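Local atomic coordinates of oxidoreductase (Methanosarcina mazei, PDB entry 3KA7), a protein that binds flavin-adenine dinucleotide and, as a member of the flavin-containing amine oxidoreductase family, probably catalyses an oxidation-reduction reaction whose substrate remains unspecified. Residues E82-R87 against I104-F109; I152-S157 against V298-Y303. One frame throughout, in Å; residues are numbered along the deposited sequence.

Contact 1. Residues E82-R87 against I104-F109; sequences EMTTVR and ISFNDF
V86 and I104 face each other as an antiparallel hydrogen-bonded pair, and their amides pair strands 85-89 and 101-105 near the open end of the beta hairpin, away from its turn. V86 N donates to I104 O over 2.8 Å, while I104 N returns a straighter bond to V86 O at 2.9 Å, with 164° at the hydrogen. The next pair, T85 with S105, is non-hydrogen-bonded; its backbones close to 4.4 Å between the two CA atoms, and T85 CA brings a CH···O contact to I104 O. Beyond it the strand of I104 gives way to a 3-10 turn, yet one more bond follows: F106 N reaches T84 O at 2.7 Å.

The side chains of V86 and I104 lie on one face of the sheet. I104 CG1, set between its own backbone N and carbonyl carbon (chi1 66°), is thereby brought to 3.9 Å from V86 CB and close to V86 O. T84 and F106 run side by side in the same direction, methyl CG2 of T84 resting 4.0 Å from F106 CB. Selenomethionine M83 crosses F106 at about a right angle, its SE 3.9 Å from F106 CB.

Outward, helix 149-163 covers the V86 and I104 face through W150, and F154 of the same helix meets the F106 ring. The hydroxyls of T84 and T85 are engaged by V298 N and H295 NE2, respectively.

The chemistry is therefore divided: three backbone bonds set the register, the apolar branches of V86 and I104 pack beneath W150 of the helix, and the threonine hydroxyls turn to partners beyond the hairpin, tying the start of its first strand, and the residue just before it, to H295 and V298.

Contact 2. Residues I152-S157 against V298-Y303; sequences IKFADS and VLLTPY
S157 and P302 mark the nearest approach of the two backbones, their CA atoms 4.9 Å apart. S157 lies one helical turn after K153, joined to it by the bond from S157 N to K153 O, and the two present that turn of helix 149-163 to the loop that leaves strand 298-300. A water bridges the backbones, donating to K153 O at 2.8 Å and to P302 O.

P302 is the central piece. Its CB lies 3.4 Å from K153 O, and S157 CB packs 3.7 Å from P302 CA. The hydroxyl of S157, carried anti to the backbone N (chi1 176°), comes 3.4 Å from L300 CB and is hydrogen-bonded to N308 O on the neighbouring strand 307-311. Nearly a turn earlier in the helix, F154 CE1 touches L300 CD1 at 4.2 Å, while the F154 ring stacks with that of F109.

K153 crosses Y303 at about a right angle. Its chain is bent at chi2 and chi3: CG lies 3.7 Å from Y303 OH, and CE comes over the ring off-centre in a CH-pi contact, 4.3 Å from the Y303 centroid and 29° from the normal. Its NZ donates to a second water, which in turn donates to P302 O. An alanine at Y303 would probably leave the methylenes of K153 without their aromatic support and the lysine chain freer to move.

The apolar part of this interface lies around L300, P302 and F154, and where the K153 methylenes meet Y303. The backbone carbonyls and the lysine are linked through water, while the S157 hydroxyl is held by N308 O. P302 O receives both waters, so one carbonyl gathers a helix carbonyl and a lysine ammonium group into a single network, and the positive charge probably polarises that carbonyl through the intervening water.

Strand pairing makes contacts 1 and 2, whose centres lie 10 Å apart, parts of one continuous piece of sheet. Strands 85-89 and 298-300 are parallel neighbours in the mixed sheet, probably joined by hydrogen bonds from L300 N to T85 O (2.8 Å) and from R87 N to L300 O (2.9 Å). Helix 149-163, which supplies one side of contact 2, lies against contact 1 as well. Neither contact reaches the flavin directly. The side chains of T84 and L300 each lie about 11 Å from the bound FAD, and about 7 Å and 9 Å, respectively, from the side chain of the FAD-binding residue M56, which V298 touches.

Contact 1. Residues E82-R87 against I104-F109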
loop_
_atom_site.group_PDB
_atom_site.type_symbol
_atom_site.label_atom_id
_atom_site.label_comp_id
_atom_site.label_asym_id
_atom_site.label_seq_id
_atom_site.Cartn_x
_atom_site.Cartn_y
_atom_site.Cartn_z
ATOM N N GLU A 82 3.558 -14.718 -10.880
ATOM C CA GLU A 82 2.619 -15.463 -11.683
ATOM C C GLU A 82 1.257 -14.801 -11.576
ATOM O O GLU A 82 1.008 -14.054 -10.620
ATOM C CB GLU A 82 2.573 -16.906 -11.199
ATOM C CG GLU A 82 3.907 -17.609 -11.437
ATOM C CD GLU A 82 4.437 -17.396 -12.852
ATOM O OE1 GLU A 82 3.785 -17.856 -13.821
ATOM O OE2 GLU A 82 5.512 -16.768 -13.001
HETATM N N MSE A 83 0.395 -15.038 -12.563
HETATM C CA MSE A 83 -0.937 -14.420 -12.587
HETATM C C MSE A 83 -1.705 -14.754 -11.314
HETATM O O MSE A 83 -1.698 -15.888 -10.814
HETATM C CB MSE A 83 -1.751 -14.837 -13.840
HETATM C CG MSE A 83 -3.185 -14.220 -13.965
HETATM SE SE MSE A 83 -3.169 -12.277 -13.781
HETATM C CE MSE A 83 -2.135 -11.824 -15.392
ATOM N N THR A 84 -2.360 -13.736 -10.789
ATOM C CA THR A 84 -3.200 -13.886 -9.629
ATOM C C THR A 84 -4.367 -14.818 -9.930
ATOM O O THR A 84 -4.887 -14.855 -11.052
ATOM C CB THR A 84 -3.695 -12.504 -9.175
ATOM O OG1 THR A 84 -2.634 -11.843 -8.459
ATOM C CG2 THR A 84 -4.936 -12.628 -8.290
ATOM N N THR A 85 -4.779 -15.572 -8.919
ATOM C CA THR A 85 -5.929 -16.442 -9.046
ATOM C C THR A 85 -7.014 -16.052 -8.056
ATOM O O THR A 85 -6.792 -15.215 -7.168
ATOM C CB THR A 85 -5.536 -17.912 -8.859
ATOM O OG1 THR A 85 -4.964 -18.095 -7.554
ATOM C CG2 THR A 85 -4.493 -18.302 -9.916
ATOM N N VAL A 86 -8.189 -16.648 -8.230
ATOM C CA VAL A 86 -9.362 -16.288 -7.455
ATOM C C VAL A 86 -10.096 -17.549 -7.054
ATOM O O VAL A 86 -10.451 -18.372 -7.907
ATOM C CB VAL A 86 -10.326 -15.408 -8.278
ATOM C CG1 VAL A 86 -11.439 -14.845 -7.382
ATOM C CG2 VAL A 86 -9.568 -14.268 -8.966
ATOM N N ARG A 87 -10.364 -17.674 -5.758
ATOM C CA ARG A 87 -11.052 -18.842 -5.222
ATOM C C ARG A 87 -12.562 -18.620 -5.195
ATOM O O ARG A 87 -13.055 -17.655 -4.599
ATOM C CB ARG A 87 -10.528 -19.150 -3.818
ATOM C CG ARG A 87 -10.984 -20.480 -3.274
ATOM C CD ARG A 87 -9.906 -21.121 -2.396
ATOM N NE ARG A 87 -8.723 -21.486 -3.169
ATOM C CZ ARG A 87 -7.624 -22.026 -2.651
ATOM N NH1 ARG A 87 -7.552 -22.264 -1.346
ATOM N NH2 ARG A 87 -6.598 -22.338 -3.437
ATOM N N ILE A 104 -9.870 -19.809 -10.410
ATOM C CA ILE A 104 -9.757 -19.275 -11.770
ATOM C C ILE A 104 -8.668 -18.201 -11.831
ATOM O O ILE A 104 -8.348 -17.584 -10.824
ATOM C CB ILE A 104 -11.091 -18.650 -12.247
ATOM C CG1 ILE A 104 -11.421 -17.411 -11.412
ATOM C CG2 ILE A 104 -12.221 -19.663 -12.140
ATOM C CD1 ILE A 104 -12.371 -16.427 -12.083
ATOM N N SER A 105 -8.103 -17.979 -13.012
ATOM C CA SER A 105 -7.155 -16.892 -13.223
ATOM C C SER A 105 -7.853 -15.528 -13.104
ATOM O O SER A 105 -9.020 -15.385 -13.467
ATOM C CB SER A 105 -6.508 -17.047 -14.603
ATOM O OG SER A 105 -5.540 -16.037 -14.821
ATOM N N PHE A 106 -7.141 -14.530 -12.589
ATOM C CA PHE A 106 -7.704 -13.190 -12.413
ATOM C C PHE A 106 -8.298 -12.664 -13.713
ATOM O O PHE A 106 -9.414 -12.154 -13.733
ATOM C CB PHE A 106 -6.623 -12.239 -11.890
ATOM C CG PHE A 106 -7.088 -10.822 -11.668
ATOM C CD1 PHE A 106 -7.687 -10.448 -10.470
ATOM C CD2 PHE A 106 -6.885 -9.853 -12.644
ATOM C CE1 PHE A 106 -8.098 -9.141 -10.251
ATOM C CE2 PHE A 106 -7.292 -8.534 -12.429
ATOM C CZ PHE A 106 -7.892 -8.180 -11.233
ATOM N N ASN A 107 -7.554 -12.791 -14.805
ATOM C CA ASN A 107 -8.043 -12.287 -16.092
ATOM C C ASN A 107 -9.236 -13.042 -16.673
ATOM O O ASN A 107 -9.866 -12.564 -17.629
ATOM C CB ASN A 107 -6.907 -12.199 -17.109
ATOM C CG ASN A 107 -5.901 -11.124 -16.760
ATOM O OD1 ASN A 107 -4.715 -11.404 -16.578
ATOM N ND2 ASN A 107 -6.371 -9.881 -16.648
ATOM N N ASP A 108 -9.552 -14.205 -16.100
ATOM C CA ASP A 108 -10.708 -15.000 -16.519
ATOM C C ASP A 108 -11.943 -14.736 -15.656
ATOM O O ASP A 108 -12.865 -15.551 -15.633
ATOM C CB ASP A 108 -10.386 -16.499 -16.488
ATOM C CG ASP A 108 -9.436 -16.921 -17.592
ATOM O OD1 ASP A 108 -9.216 -16.132 -18.547
ATOM O OD2 ASP A 108 -8.922 -18.061 -17.514
ATOM N N PHE A 109 -11.969 -13.608 -14.950
ATOM C CA PHE A 109 -13.091 -13.317 -14.056
ATOM C C PHE A 109 -14.426 -13.292 -14.815
ATOM O O PHE A 109 -15.456 -13.689 -14.272
ATOM C CB PHE A 109 -12.862 -12.030 -13.218
ATOM C CG PHE A 109 -13.008 -10.755 -13.991
ATOM C CD1 PHE A 109 -14.258 -10.183 -14.173
ATOM C CD2 PHE A 109 -11.898 -10.127 -14.541
ATOM C CE1 PHE A 109 -14.403 -9.010 -14.883
ATOM C CE2 PHE A 109 -12.037 -8.949 -15.259
ATOM C CZ PHE A 109 -13.293 -8.395 -15.432
#

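Contact 2. Residues I152-S157 against V298-Y303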
loop_
_atom_site.group_PDB
_atom_site.type_symbol
_atom_site.label_atom_id
_atom_site.label_comp_id
_atom_site.label_asym_id
_atom_site.label_seq_id
_atom_site.Cartn_x
_atom_site.Cartn_y
_atom_site.Cartn_z
ATOM N N ILE A 152 -19.715 -8.087 -7.928
ATOM C CA ILE A 152 -19.597 -7.308 -6.680
ATOM C C ILE A 152 -18.715 -8.034 -5.663
ATOM O O ILE A 152 -17.867 -7.415 -5.016
ATOM C CB ILE A 152 -20.966 -6.947 -6.057
ATOM C CG1 ILE A 152 -21.775 -6.077 -7.035
ATOM C CG2 ILE A 152 -20.775 -6.174 -4.762
ATOM C CD1 ILE A 152 -21.016 -4.852 -7.512
ATOM N N LYS A 153 -18.896 -9.347 -5.535
ATOM C CA LYS A 153 -18.017 -10.132 -4.655
ATOM C C LYS A 153 -16.563 -10.012 -5.112
ATOM O O LYS A 153 -15.652 -9.823 -4.293
ATOM C CB LYS A 153 -18.418 -11.611 -4.653
ATOM C CG LYS A 153 -19.868 -11.837 -4.318
ATOM C CD LYS A 153 -20.187 -11.356 -2.935
ATOM C CE LYS A 153 -19.768 -12.371 -1.899
ATOM N NZ LYS A 153 -20.266 -11.989 -0.538
ATOM N N PHE A 154 -16.353 -10.139 -6.420
ATOM C CA PHE A 154 -15.016 -10.069 -7.002
ATOM C C PHE A 154 -14.439 -8.677 -6.767
ATOM O O PHE A 154 -13.313 -8.540 -6.301
ATOM C CB PHE A 154 -15.083 -10.398 -8.503
ATOM C CG PHE A 154 -13.782 -10.225 -9.226
ATOM C CD1 PHE A 154 -12.676 -10.970 -8.877
ATOM C CD2 PHE A 154 -13.673 -9.320 -10.277
ATOM C CE1 PHE A 154 -11.473 -10.811 -9.535
ATOM C CE2 PHE A 154 -12.479 -9.154 -10.946
ATOM C CZ PHE A 154 -11.368 -9.908 -10.570
ATOM N N ALA A 155 -15.229 -7.646 -7.065
ATOM C CA ALA A 155 -14.782 -6.256 -6.858
ATOM C C ALA A 155 -14.425 -5.982 -5.401
ATOM O O ALA A 155 -13.411 -5.334 -5.112
ATOM C CB ALA A 155 -15.835 -5.284 -7.329
ATOM N N ASP A 156 -15.253 -6.464 -4.475
ATOM C CA ASP A 156 -14.962 -6.249 -3.050
ATOM C C ASP A 156 -13.663 -6.936 -2.644
ATOM O O ASP A 156 -12.915 -6.430 -1.812
ATOM C CB ASP A 156 -16.096 -6.769 -2.164
ATOM C CG ASP A 156 -17.220 -5.770 -1.983
ATOM O OD1 ASP A 156 -17.058 -4.575 -2.336
ATOM O OD2 ASP A 156 -18.282 -6.192 -1.474
ATOM N N SER A 157 -13.406 -8.113 -3.205
ATOM C CA SER A 157 -12.163 -8.817 -2.912
ATOM C C SER A 157 -10.960 -8.041 -3.462
ATOM O O SER A 157 -9.966 -7.808 -2.762
ATOM C CB SER A 157 -12.215 -10.227 -3.488
ATOM O OG SER A 157 -10.989 -10.905 -3.290
ATOM N N VAL A 298 -1.186 -13.386 -6.138
ATOM C CA VAL A 298 -2.153 -13.283 -5.056
ATOM C C VAL A 298 -3.260 -14.309 -5.277
ATOM O O VAL A 298 -3.570 -14.637 -6.419
ATOM C CB VAL A 298 -2.761 -11.866 -5.012
ATOM C CG1 VAL A 298 -3.846 -11.769 -3.941
ATOM C CG2 VAL A 298 -1.647 -10.815 -4.780
ATOM N N LEU A 299 -3.809 -14.846 -4.188
ATOM C CA LEU A 299 -5.032 -15.634 -4.231
ATOM C C LEU A 299 -6.151 -14.778 -3.653
ATOM O O LEU A 299 -6.214 -14.567 -2.445
ATOM C CB LEU A 299 -4.893 -16.911 -3.392
ATOM C CG LEU A 299 -6.117 -17.832 -3.272
ATOM C CD1 LEU A 299 -6.376 -18.498 -4.625
ATOM C CD2 LEU A 299 -5.912 -18.894 -2.171
ATOM N N LEU A 300 -7.017 -14.257 -4.510
ATOM C CA LEU A 300 -8.171 -13.504 -4.023
ATOM C C LEU A 300 -9.260 -14.447 -3.525
ATOM O O LEU A 300 -9.481 -15.514 -4.103
ATOM C CB LEU A 300 -8.728 -12.596 -5.126
ATOM C CG LEU A 300 -7.798 -11.448 -5.523
ATOM C CD1 LEU A 300 -8.412 -10.665 -6.685
ATOM C CD2 LEU A 300 -7.514 -10.530 -4.323
ATOM N N THR A 301 -9.945 -14.065 -2.445
ATOM C CA THR A 301 -10.917 -14.957 -1.819
ATOM C C THR A 301 -12.251 -14.235 -1.583
ATOM O O THR A 301 -12.550 -13.805 -0.468
ATOM C CB THR A 301 -10.383 -15.499 -0.471
ATOM O OG1 THR A 301 -10.036 -14.397 0.386
ATOM C CG2 THR A 301 -9.125 -16.374 -0.678
ATOM N N PRO A 302 -13.064 -14.099 -2.640
ATOM C CA PRO A 302 -14.239 -13.232 -2.549
ATOM C C PRO A 302 -15.394 -13.758 -1.701
ATOM O O PRO A 302 -16.270 -12.972 -1.327
ATOM C CB PRO A 302 -14.685 -13.036 -4.014
ATOM C CG PRO A 302 -13.852 -13.910 -4.847
ATOM C CD PRO A 302 -12.751 -14.531 -4.009
ATOM N N TYR A 303 -15.400 -15.055 -1.384
ATOM C CA TYR A 303 -16.550 -15.642 -0.683
ATOM C C TYR A 303 -16.246 -16.008 0.768
ATOM O O TYR A 303 -16.339 -17.175 1.165
ATOM C CB TYR A 303 -17.110 -16.842 -1.474
ATOM C CG TYR A 303 -17.760 -16.371 -2.753
ATOM C CD1 TYR A 303 -19.125 -16.146 -2.810
ATOM C CD2 TYR A 303 -16.991 -16.097 -3.885
ATOM C CE1 TYR A 303 -19.733 -15.675 -3.974
ATOM C CE2 TYR A 303 -17.586 -15.624 -5.066
ATOM C CZ TYR A 303 -18.955 -15.410 -5.094
ATOM O OH TYR A 303 -19.554 -14.944 -6.244
HETATM O O HOH W 1 -15.991 -10.326 -1.521
HETATM O O HOH W 2 -18.116 -12.430 0.929
#